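Local coordinates for beta-hexosaminidase Amuc_2018 (Akkermansia muciniphila, PDB 6JEB), which hydrolyses terminal non-reducing N-acetylhexosamine residues, both GlcNAc and GalNAc, from beta-linked glycans such as N-glycans and chitobiose, at residues H193-H198 with N213-A218; Y39-T44 with G82-K87. All coordinates share one frame; numbering follows the deposited sequence.

Contact 1. Residues H193-H198 with N213-A218; sequences HNQALH and NVRTTA
The guanidinium of Arg-215 meets Gln-195 OE1, Thr-217 O and Ala-218 O at its edge, all near its plane, and the amide of Gln-195 stands almost upright to it, the two planes 81° apart. The setting is a helix start and a loop of the TIM-barrel catalytic domain of glycoside hydrolase family 20, where the turn after strand 183-187 runs past His-193 of the active site into helix 195-200. Gln-195, at the start of that helix, illustrates how one amide can tie a helix to an irregular chain by using both its ends. Its CG lies anti to the backbone N (chi1 -173°) and the extended side chain crosses Arg-215 at about a right angle. OE1 accepts from Arg-215 NH1 at 2.9 Å, in the plane of its own carbonyl, while NE2 donates almost straight to Asn-213 O, also at 2.9 Å. The amide carbon CD rests 3.5 Å from Arg-215 CB. An alanine in place of Arg-215 would probably leave Gln-195 OE1 without its NH1 partner and Ala-218 O without the two nitrogens, NE and NH2, that hold it. Deeper in, Ala-196 CB meets Val-214 CG1 at 4.1 Å. Asn-131 joins the two segments from outside, accepting from Gln-195 N through OD1 and pairing its own backbone with that of Arg-215; its neighbour Asp-130 holds His-193 ND1. At the far edge of the guanidinium, NE and NH2 converge side-on upon Ala-218 O, at 2.9 Å and 3.0 Å, both from the same face of that carbonyl.

Contact 2. Residues Y39-T44 with G82-K87; sequences YRLTVT and GVITDK
Ile-84 O receives two groups of the opposing strand: Leu-41 N donates a hydrogen bond of 2.8 Å, and the CA of Arg-40 brings a C-H contact at 3.2 Å. Gly-82 O repeats the pattern with Val-43 N and the CA of Thr-42. Such pairing is the ladder of two antiparallel strands, 39-44 and 79-86, in the sheet of the non-catalytic domain 2 of family 20, with helix 55-73 covering the face that carries Tyr-39, Leu-41 and Val-43. On that face Tyr-39 and Asp-86 lie side by side. With CG of Tyr-39 set between the backbone N and carbonyl carbon (chi1 69°), Asp-86 CB comes over one face of the ring, 3.3 Å from CZ. Tyr-39 OH approaches Asp-86 OD2 to 2.6 Å in a bond that is weak in geometry; the hydroxyl is also hydrogen-bonded to Thr-64 OG1, and Asp-86 OD1 is held by Trp-426 NE1 and Ser-11 N. Ile-84 CG2 reaches Tyr-39 CE1 at 3.9 Å. On the other face, with Thr-42 and Thr-85, Arg-40 CG lies against Val-83 CG1 at 3.8 Å, and one water joins Arg-40 NE to Thr-85 OG1, 2.7 Å from the latter.

The two contacts share no secondary-structure element and lie on opposite sides of the chain's centre, about 34 Å apart at their nearest atoms. Contact 2 is mostly buried and repetitive: backbone bonds set its register, and side chains sort onto a helix-covered face and a partly exposed one. Contact 1 is smaller and partly buried, and joins a helix start to a chain without regular structure, so side-chain amide and guanidinium groups do the work that backbone pairing does in contact 2. Their places differ too: 193-198 includes an active-site histidine, whereas 39-44 and 82-87 lie away from the annotated sites, although Asp-86 also bonds Trp-426, within the catalytic-domain range.

Contact 1. Residues H193-H198 with N213-A218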
loop_
_atom_site.group_PDB
_atom_site.type_symbol
_atom_site.label_atom_id
_atom_site.label_comp_id
_atom_site.label_asym_id
_atom_site.label_seq_id
_atom_site.Cartn_x
_atom_site.Cartn_y
_atom_site.Cartn_z
ATOM N N HIS A 193 0.458 0.272 -18.227
ATOM C CA HIS A 193 0.125 1.464 -17.450
ATOM C C HIS A 193 1.150 2.568 -17.696
ATOM O O HIS A 193 1.612 3.251 -16.777
ATOM C CB HIS A 193 -0.041 1.138 -15.961
ATOM C CG HIS A 193 -1.396 0.597 -15.624
ATOM N ND1 HIS A 193 -2.478 1.419 -15.385
ATOM C CD2 HIS A 193 -1.856 -0.675 -15.519
ATOM C CE1 HIS A 193 -3.542 0.678 -15.125
ATOM N NE2 HIS A 193 -3.193 -0.598 -15.202
ATOM N N ASN A 194 1.476 2.762 -18.977
ATOM C CA ASN A 194 2.642 3.541 -19.372
ATOM C C ASN A 194 2.303 4.658 -20.353
ATOM O O ASN A 194 3.186 5.104 -21.095
ATOM C CB ASN A 194 3.730 2.628 -19.952
ATOM C CG ASN A 194 4.867 2.385 -18.977
ATOM O OD1 ASN A 194 5.199 3.252 -18.165
ATOM N ND2 ASN A 194 5.489 1.217 -19.069
ATOM N N GLN A 195 1.057 5.142 -20.372
ATOM C CA GLN A 195 0.739 6.200 -21.332
ATOM C C GLN A 195 1.545 7.468 -21.061
ATOM O O GLN A 195 1.936 8.166 -22.003
ATOM C CB GLN A 195 -0.756 6.500 -21.384
ATOM C CG GLN A 195 -1.100 7.479 -22.511
ATOM C CD GLN A 195 -2.576 7.527 -22.817
ATOM O OE1 GLN A 195 -3.283 6.527 -22.656
ATOM N NE2 GLN A 195 -3.059 8.693 -23.255
ATOM N N ALA A 196 1.810 7.784 -19.787
ATOM C CA ALA A 196 2.581 8.989 -19.491
ATOM C C ALA A 196 4.012 8.852 -19.999
ATOM O O ALA A 196 4.560 9.785 -20.609
ATOM C CB ALA A 196 2.537 9.307 -17.993
ATOM N N LEU A 197 4.621 7.680 -19.790
ATOM C CA LEU A 197 5.953 7.431 -20.325
ATOM C C LEU A 197 5.960 7.504 -21.851
ATOM O O LEU A 197 6.911 8.025 -22.449
ATOM C CB LEU A 197 6.469 6.073 -19.833
ATOM C CG LEU A 197 7.893 5.684 -20.248
ATOM C CD1 LEU A 197 8.918 6.694 -19.741
ATOM C CD2 LEU A 197 8.228 4.265 -19.771
ATOM N N HIS A 198 4.901 7.001 -22.500
ATOM C CA HIS A 198 4.820 7.071 -23.959
ATOM C C HIS A 198 4.718 8.514 -24.437
ATOM O O HIS A 198 5.324 8.880 -25.450
ATOM C CB HIS A 198 3.640 6.227 -24.465
ATOM C CG HIS A 198 3.654 5.977 -25.945
ATOM N ND1 HIS A 198 3.406 4.733 -26.487
ATOM C CD2 HIS A 198 3.874 6.807 -26.994
ATOM C CE1 HIS A 198 3.483 4.806 -27.805
ATOM N NE2 HIS A 198 3.769 6.052 -28.139
ATOM N N ASN A 213 -0.556 11.980 -25.773
ATOM C CA ASN A 213 -0.573 12.845 -24.603
ATOM C C ASN A 213 -0.727 11.998 -23.351
ATOM O O ASN A 213 -1.160 10.845 -23.405
ATOM C CB ASN A 213 -1.723 13.853 -24.683
ATOM C CG ASN A 213 -1.592 14.777 -25.862
ATOM O OD1 ASN A 213 -0.508 15.276 -26.152
ATOM N ND2 ASN A 213 -2.693 14.997 -26.566
ATOM N N VAL A 214 -0.360 12.585 -22.214
ATOM C CA VAL A 214 -0.623 11.931 -20.940
ATOM C C VAL A 214 -2.129 11.727 -20.803
ATOM O O VAL A 214 -2.933 12.591 -21.179
ATOM C CB VAL A 214 -0.030 12.767 -19.793
ATOM C CG1 VAL A 214 -0.354 12.136 -18.432
ATOM C CG2 VAL A 214 1.482 12.924 -19.970
ATOM N N ARG A 215 -2.523 10.565 -20.292
ATOM C CA ARG A 215 -3.932 10.195 -20.293
ATOM C C ARG A 215 -4.718 11.066 -19.320
ATOM O O ARG A 215 -4.243 11.387 -18.224
ATOM C CB ARG A 215 -4.086 8.721 -19.917
ATOM C CG ARG A 215 -5.377 8.098 -20.430
ATOM C CD ARG A 215 -5.465 6.636 -20.033
ATOM N NE ARG A 215 -6.708 6.007 -20.466
ATOM C CZ ARG A 215 -6.854 5.326 -21.601
ATOM N NH1 ARG A 215 -5.833 5.201 -22.446
ATOM N NH2 ARG A 215 -8.030 4.775 -21.896
ATOM N N THR A 216 -5.934 11.448 -19.726
ATOM C CA THR A 216 -6.798 12.279 -18.898
ATOM C C THR A 216 -8.053 11.550 -18.459
ATOM O O THR A 216 -8.906 12.148 -17.792
ATOM C CB THR A 216 -7.191 13.563 -19.640
ATOM O OG1 THR A 216 -7.999 13.225 -20.775
ATOM C CG2 THR A 216 -5.951 14.327 -20.087
ATOM N N THR A 217 -8.188 10.277 -18.819
ATOM C CA THR A 217 -9.345 9.467 -18.487
ATOM C C THR A 217 -8.852 8.156 -17.895
ATOM O O THR A 217 -7.653 7.865 -17.888
ATOM C CB THR A 217 -10.182 9.188 -19.740
ATOM O OG1 THR A 217 -9.358 8.549 -20.730
ATOM C CG2 THR A 217 -10.738 10.488 -20.306
ATOM N N ALA A 218 -9.788 7.368 -17.376
ATOM C CA ALA A 218 -9.471 6.028 -16.914
ATOM C C ALA A 218 -9.485 5.073 -18.104
ATOM O O ALA A 218 -9.311 5.496 -19.251
ATOM C CB ALA A 218 -10.459 5.590 -15.829
#

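Contact 2. Residues Y39-T44 with G82-K87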
loop_
_atom_site.group_PDB
_atom_site.type_symbol
_atom_site.label_atom_id
_atom_site.label_comp_id
_atom_site.label_asym_id
_atom_site.label_seq_id
_atom_site.Cartn_x
_atom_site.Cartn_y
_atom_site.Cartn_z
ATOM N N TYR A 39 5.977 -6.554 22.067
ATOM C CA TYR A 39 6.109 -5.735 23.266
ATOM C C TYR A 39 5.177 -6.265 24.351
ATOM O O TYR A 39 4.223 -7.007 24.084
ATOM C CB TYR A 39 5.851 -4.225 22.996
ATOM C CG TYR A 39 4.405 -3.935 22.672
ATOM C CD1 TYR A 39 3.487 -3.665 23.687
ATOM C CD2 TYR A 39 3.944 -3.963 21.358
ATOM C CE1 TYR A 39 2.158 -3.438 23.409
ATOM C CE2 TYR A 39 2.617 -3.725 21.065
ATOM C CZ TYR A 39 1.723 -3.473 22.100
ATOM O OH TYR A 39 0.391 -3.267 21.836
ATOM N N ARG A 40 5.474 -5.869 25.586
ATOM C CA ARG A 40 4.596 -6.078 26.728
ATOM C C ARG A 40 4.442 -4.736 27.425
ATOM O O ARG A 40 5.435 -4.126 27.834
ATOM C CB ARG A 40 5.183 -7.110 27.689
ATOM C CG ARG A 40 4.276 -7.421 28.876
ATOM C CD ARG A 40 4.987 -8.294 29.924
ATOM N NE ARG A 40 5.651 -9.447 29.318
ATOM C CZ ARG A 40 6.970 -9.613 29.240
ATOM N NH1 ARG A 40 7.798 -8.708 29.757
ATOM N NH2 ARG A 40 7.463 -10.696 28.652
ATOM N N LEU A 41 3.207 -4.261 27.536
ATOM C CA LEU A 41 2.923 -2.967 28.140
ATOM C C LEU A 41 2.047 -3.207 29.354
ATOM O O LEU A 41 0.950 -3.758 29.228
ATOM C CB LEU A 41 2.226 -2.053 27.134
ATOM C CG LEU A 41 1.879 -0.645 27.619
ATOM C CD1 LEU A 41 3.131 0.154 27.963
ATOM C CD2 LEU A 41 1.070 0.076 26.556
ATOM N N THR A 42 2.536 -2.815 30.527
ATOM C CA THR A 42 1.819 -3.017 31.781
ATOM C C THR A 42 1.352 -1.665 32.299
ATOM O O THR A 42 2.164 -0.752 32.498
ATOM C CB THR A 42 2.709 -3.724 32.804
ATOM O OG1 THR A 42 3.157 -4.966 32.245
ATOM C CG2 THR A 42 1.934 -4.002 34.096
ATOM N N VAL A 43 0.046 -1.538 32.505
ATOM C CA VAL A 43 -0.575 -0.315 32.997
ATOM C C VAL A 43 -0.856 -0.508 34.482
ATOM O O VAL A 43 -1.579 -1.438 34.864
ATOM C CB VAL A 43 -1.865 -0.013 32.217
ATOM C CG1 VAL A 43 -2.600 1.194 32.808
ATOM C CG2 VAL A 43 -1.548 0.206 30.734
ATOM N N THR A 44 -0.263 0.338 35.322
ATOM C CA THR A 44 -0.432 0.302 36.768
ATOM C C THR A 44 -0.943 1.656 37.252
ATOM O O THR A 44 -0.869 2.646 36.516
ATOM C CB THR A 44 0.897 -0.013 37.484
ATOM O OG1 THR A 44 1.696 1.176 37.573
ATOM C CG2 THR A 44 1.672 -1.123 36.768
ATOM N N GLY A 82 -3.746 -3.267 33.647
ATOM C CA GLY A 82 -3.681 -4.525 32.933
ATOM C C GLY A 82 -2.327 -4.734 32.293
ATOM O O GLY A 82 -1.406 -3.922 32.438
ATOM N N VAL A 83 -2.225 -5.857 31.582
ATOM C CA VAL A 83 -1.020 -6.232 30.850
ATOM C C VAL A 83 -1.408 -6.527 29.411
ATOM O O VAL A 83 -2.314 -7.331 29.159
ATOM C CB VAL A 83 -0.334 -7.466 31.470
ATOM C CG1 VAL A 83 0.970 -7.775 30.746
ATOM C CG2 VAL A 83 -0.079 -7.248 32.942
ATOM N N ILE A 84 -0.720 -5.885 28.476
ATOM C CA ILE A 84 -0.912 -6.085 27.048
ATOM C C ILE A 84 0.346 -6.761 26.527
ATOM O O ILE A 84 1.449 -6.226 26.680
ATOM C CB ILE A 84 -1.129 -4.741 26.333
ATOM C CG1 ILE A 84 -2.381 -4.032 26.867
ATOM C CG2 ILE A 84 -1.201 -4.949 24.823
ATOM C CD1 ILE A 84 -2.384 -2.531 26.592
ATOM N N THR A 85 0.198 -7.937 25.920
ATOM C CA THR A 85 1.320 -8.633 25.300
ATOM C C THR A 85 0.966 -8.805 23.834
ATOM O O THR A 85 -0.071 -9.394 23.516
ATOM C CB THR A 85 1.544 -9.997 25.958
ATOM O OG1 THR A 85 1.596 -9.832 27.379
ATOM C CG2 THR A 85 2.853 -10.617 25.471
ATOM N N ASP A 86 1.807 -8.282 22.942
ATOM C CA ASP A 86 1.334 -8.027 21.593
ATOM C C ASP A 86 2.439 -8.257 20.573
ATOM O O ASP A 86 3.602 -7.910 20.808
ATOM C CB ASP A 86 0.857 -6.573 21.524
ATOM C CG ASP A 86 -0.178 -6.330 20.446
ATOM O OD1 ASP A 86 -0.665 -7.297 19.816
ATOM O OD2 ASP A 86 -0.503 -5.139 20.243
ATOM N N LYS A 87 2.054 -8.820 19.425
ATOM C CA LYS A 87 2.954 -9.131 18.325
ATOM C C LYS A 87 2.065 -9.314 17.107
ATOM O O LYS A 87 0.971 -9.882 17.244
ATOM C CB LYS A 87 3.717 -10.435 18.625
ATOM C CG LYS A 87 4.777 -10.828 17.599
ATOM C CD LYS A 87 5.384 -12.197 17.912
ATOM C CE LYS A 87 6.459 -12.566 16.901
ATOM N NZ LYS A 87 5.980 -12.374 15.482
HETATM O O HOH W 1 3.233 -11.285 28.984
#